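Local coordinates for protein beta carbonic anhydrase (Burkholderia pseudomallei, PDB 6YJN) that probably catalyses the reversible hydration of carbon dioxide to hydrogencarbonate, as a zinc-dependent beta-class carbonic anhydrase, at residues Tyr41-Cys46 with His96-Gly101. Residues are numbered along the deposited sequence; the frame is centred on the assembly and turned at random.
Sequences YLWIGC and HVMVVG. With ZN (zinc ion), chain B.
Met98 reaches from strand 96-102 across to Tyr41 and Trp43 of strand 41-46. CB leaves on the face of the sheet shared with Tyr41, Trp43 and His96. CG, set between the backbone N and the carbonyl carbon (chi1 48°), lies beside Leu42 O. A bend at chi2 (-141°) brings SD obliquely beside the Tyr41 ring, a Met-aromatic contact with 5.3 Å from SD to the ring centroid. The tip, Met98 CE, settles between two aromatic residues, 3.5 Å from Tyr41 CB and 3.7 Å from Trp43 CE3. Farther along, Val100 CG2 lies over one face of the Trp43 indole, 3.3 Å from the centroid of the six-membered ring, in a CH-pi contact; CG1 touches the same ring at CZ2 and CH2. At the other end, the rings of Tyr41 and His96 run side by side, nearly parallel but slid apart with little overlap, while His96 ND1 is hydrogen-bonded to His182 NE2. On the opposite face, Leu42 CB meets Val97 CG2 at 3.7 Å, and Ile44 CD1 packs more loosely near Val97 and Val99. Four backbone hydrogen bonds join the parallel strands: Leu42 N to His96 O, Met98 N to Leu42 O, Ile44 N to Met98 O and Val100 N to Ile44 O, the last at 2.9 Å. Just beyond Gly45, Cys46 SG binds zinc at 2.0 Å, with Asp48, His102 and Cys105 completing the site. The pair forms the middle of the parallel part of the mixed sheet: strand 64-69 adjoins 41-46, strand 180-186 lies next to 96-102 on the other side, and helices 79-92 and 145-165 pack on the Leu42, Ile44, Val97 and Val99 face.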
ATOM      1  N   TYR A  41     -17.474  17.414   5.454  1.00 85.69           N
ATOM      2  CA  TYR A  41     -16.041  17.641   5.359  1.00 89.98           C
ATOM      3  C   TYR A  41     -15.238  16.363   5.572  1.00 88.08           C
ATOM      4  O   TYR A  41     -15.517  15.589   6.491  1.00 84.42           O
ATOM      5  CB  TYR A  41     -15.571  18.541   6.498  1.00 99.34           C
ATOM      6  CG  TYR A  41     -16.338  19.827   6.604  1.00102.92           C
ATOM      7  CD1 TYR A  41     -16.164  20.838   5.672  1.00 96.75           C
ATOM      8  CD2 TYR A  41     -17.254  20.020   7.621  1.00104.80           C
ATOM      9  CE1 TYR A  41     -16.865  22.026   5.760  1.00 86.28           C
ATOM     10  CE2 TYR A  41     -17.963  21.205   7.723  1.00100.26           C
ATOM     11  CZ  TYR A  41     -17.771  22.206   6.788  1.00 92.02           C
ATOM     12  OH  TYR A  41     -18.475  23.371   6.882  1.00 99.35           O
ATOM     13  N   LEU A  42     -14.197  16.211   4.741  1.00 84.10           N
ATOM     14  CA  LEU A  42     -13.088  15.318   5.032  1.00 81.57           C
ATOM     15  C   LEU A  42     -11.885  16.134   5.500  1.00 89.55           C
ATOM     16  O   LEU A  42     -11.402  17.034   4.794  1.00 82.76           O
ATOM     17  CB  LEU A  42     -12.721  14.489   3.796  1.00 88.08           C
ATOM     18  CG  LEU A  42     -11.474  13.610   3.956  1.00 83.10           C
ATOM     19  CD1 LEU A  42     -11.672  12.565   5.042  1.00 77.77           C
ATOM     20  CD2 LEU A  42     -11.090  12.934   2.652  1.00 77.44           C
ATOM     21  N   TRP A  43     -11.406  15.761   6.696  1.00 78.40           N
ATOM     22  CA  TRP A  43     -10.179  16.288   7.265  1.00 72.96           C
ATOM     23  C   TRP A  43      -9.091  15.217   7.175  1.00 68.44           C
ATOM     24  O   TRP A  43      -9.230  14.126   7.727  1.00 75.55           O
ATOM     25  CB  TRP A  43     -10.470  16.717   8.705  1.00 79.95           C
ATOM     26  CG  TRP A  43      -9.353  17.393   9.439  1.00 79.78           C
ATOM     27  CD1 TRP A  43      -8.183  16.826   9.854  1.00 78.39           C
ATOM     28  CD2 TRP A  43      -9.320  18.757   9.897  1.00 83.83           C
ATOM     29  NE1 TRP A  43      -7.417  17.749  10.507  1.00 76.79           N
ATOM     30  CE2 TRP A  43      -8.088  18.939  10.557  1.00 78.46           C
ATOM     31  CE3 TRP A  43     -10.203  19.843   9.816  1.00 88.35           C
ATOM     32  CZ2 TRP A  43      -7.724  20.157  11.134  1.00 76.31           C
ATOM     33  CZ3 TRP A  43      -9.836  21.048  10.379  1.00 81.36           C
ATOM     34  CH2 TRP A  43      -8.611  21.202  11.030  1.00 75.54           C
ATOM     35  N   ILE A  44      -8.031  15.513   6.424  1.00 64.79           N
ATOM     36  CA  ILE A  44      -6.833  14.685   6.437  1.00 76.41           C
ATOM     37  C   ILE A  44      -5.762  15.414   7.245  1.00 70.76           C
ATOM     38  O   ILE A  44      -5.283  16.478   6.851  1.00 74.19           O
ATOM     39  CB  ILE A  44      -6.308  14.390   5.012  1.00 76.82           C
ATOM     40  CG1 ILE A  44      -7.360  13.750   4.104  1.00 74.95           C
ATOM     41  CG2 ILE A  44      -5.026  13.567   5.060  1.00 64.70           C
ATOM     42  CD1 ILE A  44      -6.971  13.750   2.630  1.00 67.27           C
ATOM     43  N   GLY A  45      -5.357  14.813   8.354  1.00 66.88           N
ATOM     44  CA  GLY A  45      -4.386  15.472   9.203  1.00 82.90           C
ATOM     45  C   GLY A  45      -3.290  14.529   9.686  1.00 85.82           C
ATOM     46  O   GLY A  45      -3.147  13.400   9.209  1.00 80.23           O
ATOM     47  N   CYS A  46      -2.522  15.033  10.653  1.00 85.99           N
ATOM     48  CA  CYS A  46      -1.346  14.335  11.119  1.00 82.15           C
ATOM     49  C   CYS A  46      -1.690  13.530  12.370  1.00 81.54           C
ATOM     50  O   CYS A  46      -2.581  13.906  13.131  1.00 87.83           O
ATOM     51  CB  CYS A  46      -0.229  15.325  11.382  1.00 64.67           C
ATOM     52  SG  CYS A  46       1.109  14.531  12.299  1.00 88.41           S
ATOM     53  N   HIS A  96     -16.305  19.476   1.045  1.00 81.01           N
ATOM     54  CA  HIS A  96     -14.949  19.996   1.107  1.00 79.91           C
ATOM     55  C   HIS A  96     -14.013  18.909   1.611  1.00 80.09           C
ATOM     56  O   HIS A  96     -14.311  18.244   2.606  1.00 80.44           O
ATOM     57  CB  HIS A  96     -14.855  21.222   2.038  1.00 75.23           C
ATOM     58  CG  HIS A  96     -15.771  22.343   1.672  1.00 93.64           C
ATOM     59  ND1 HIS A  96     -15.373  23.395   0.857  1.00 91.12           N
ATOM     60  CD2 HIS A  96     -17.069  22.571   1.992  1.00 84.70           C
ATOM     61  CE1 HIS A  96     -16.385  24.224   0.701  1.00 91.50           C
ATOM     62  NE2 HIS A  96     -17.440  23.739   1.390  1.00 87.22           N
ATOM     63  N   VAL A  97     -12.881  18.772   0.916  1.00 76.28           N
ATOM     64  CA  VAL A  97     -11.738  18.067   1.465  1.00 83.57           C
ATOM     65  C   VAL A  97     -10.661  19.108   1.778  1.00 90.75           C
ATOM     66  O   VAL A  97     -10.473  20.069   1.025  1.00 81.99           O
ATOM     67  CB  VAL A  97     -11.256  16.963   0.501  1.00 82.50           C
ATOM     68  CG1 VAL A  97      -9.902  16.392   0.883  1.00 73.70           C
ATOM     69  CG2 VAL A  97     -12.276  15.847   0.378  1.00 74.61           C
ATOM     70  N   MET A  98      -9.982  18.910   2.916  1.00 91.93           N
ATOM     71  CA  MET A  98      -8.914  19.800   3.341  1.00 88.90           C
ATOM     72  C   MET A  98      -7.792  19.031   4.052  1.00 95.39           C
ATOM     73  O   MET A  98      -8.015  18.318   5.043  1.00 77.19           O
ATOM     74  CB  MET A  98      -9.492  20.844   4.285  1.00 88.35           C
ATOM     75  CG  MET A  98     -10.349  20.186   5.323  1.00 96.05           C
ATOM     76  SD  MET A  98     -11.808  21.162   5.678  1.00 94.02           S
ATOM     77  CE  MET A  98     -12.512  20.160   6.985  1.00 96.83           C
ATOM     78  N   VAL A  99      -6.579  19.200   3.501  1.00 89.37           N
ATOM     79  CA  VAL A  99      -5.337  18.668   4.032  1.00 87.30           C
ATOM     80  C   VAL A  99      -4.858  19.679   5.063  1.00 76.57           C
ATOM     81  O   VAL A  99      -4.526  20.805   4.711  1.00 86.78           O
ATOM     82  CB  VAL A  99      -4.285  18.476   2.911  1.00 91.76           C
ATOM     83  CG1 VAL A  99      -2.932  18.029   3.446  1.00 87.44           C
ATOM     84  CG2 VAL A  99      -4.751  17.552   1.787  1.00 73.60           C
ATOM     85  N   VAL A 100      -4.856  19.283   6.334  1.00 66.28           N
ATOM     86  CA  VAL A 100      -4.484  20.223   7.377  1.00 69.88           C
ATOM     87  C   VAL A 100      -3.192  19.767   8.061  1.00 73.78           C
ATOM     88  O   VAL A 100      -3.204  18.838   8.875  1.00 74.60           O
ATOM     89  CB  VAL A 100      -5.606  20.449   8.413  1.00 72.93           C
ATOM     90  CG1 VAL A 100      -5.377  21.733   9.199  1.00 64.96           C
ATOM     91  CG2 VAL A 100      -6.999  20.439   7.805  1.00 72.47           C
ATOM     92  N   GLY A 101      -2.092  20.461   7.738  1.00 61.51           N
ATOM     93  CA  GLY A 101      -0.837  20.324   8.456  1.00 65.81           C
ATOM     94  C   GLY A 101      -0.835  21.127   9.756  1.00 76.93           C
ATOM     95  O   GLY A 101      -1.771  21.875  10.036  1.00 92.07           O
TER
HETATM   96 ZN    ZN B 301       2.230  16.109  12.911  1.00 89.69          ZN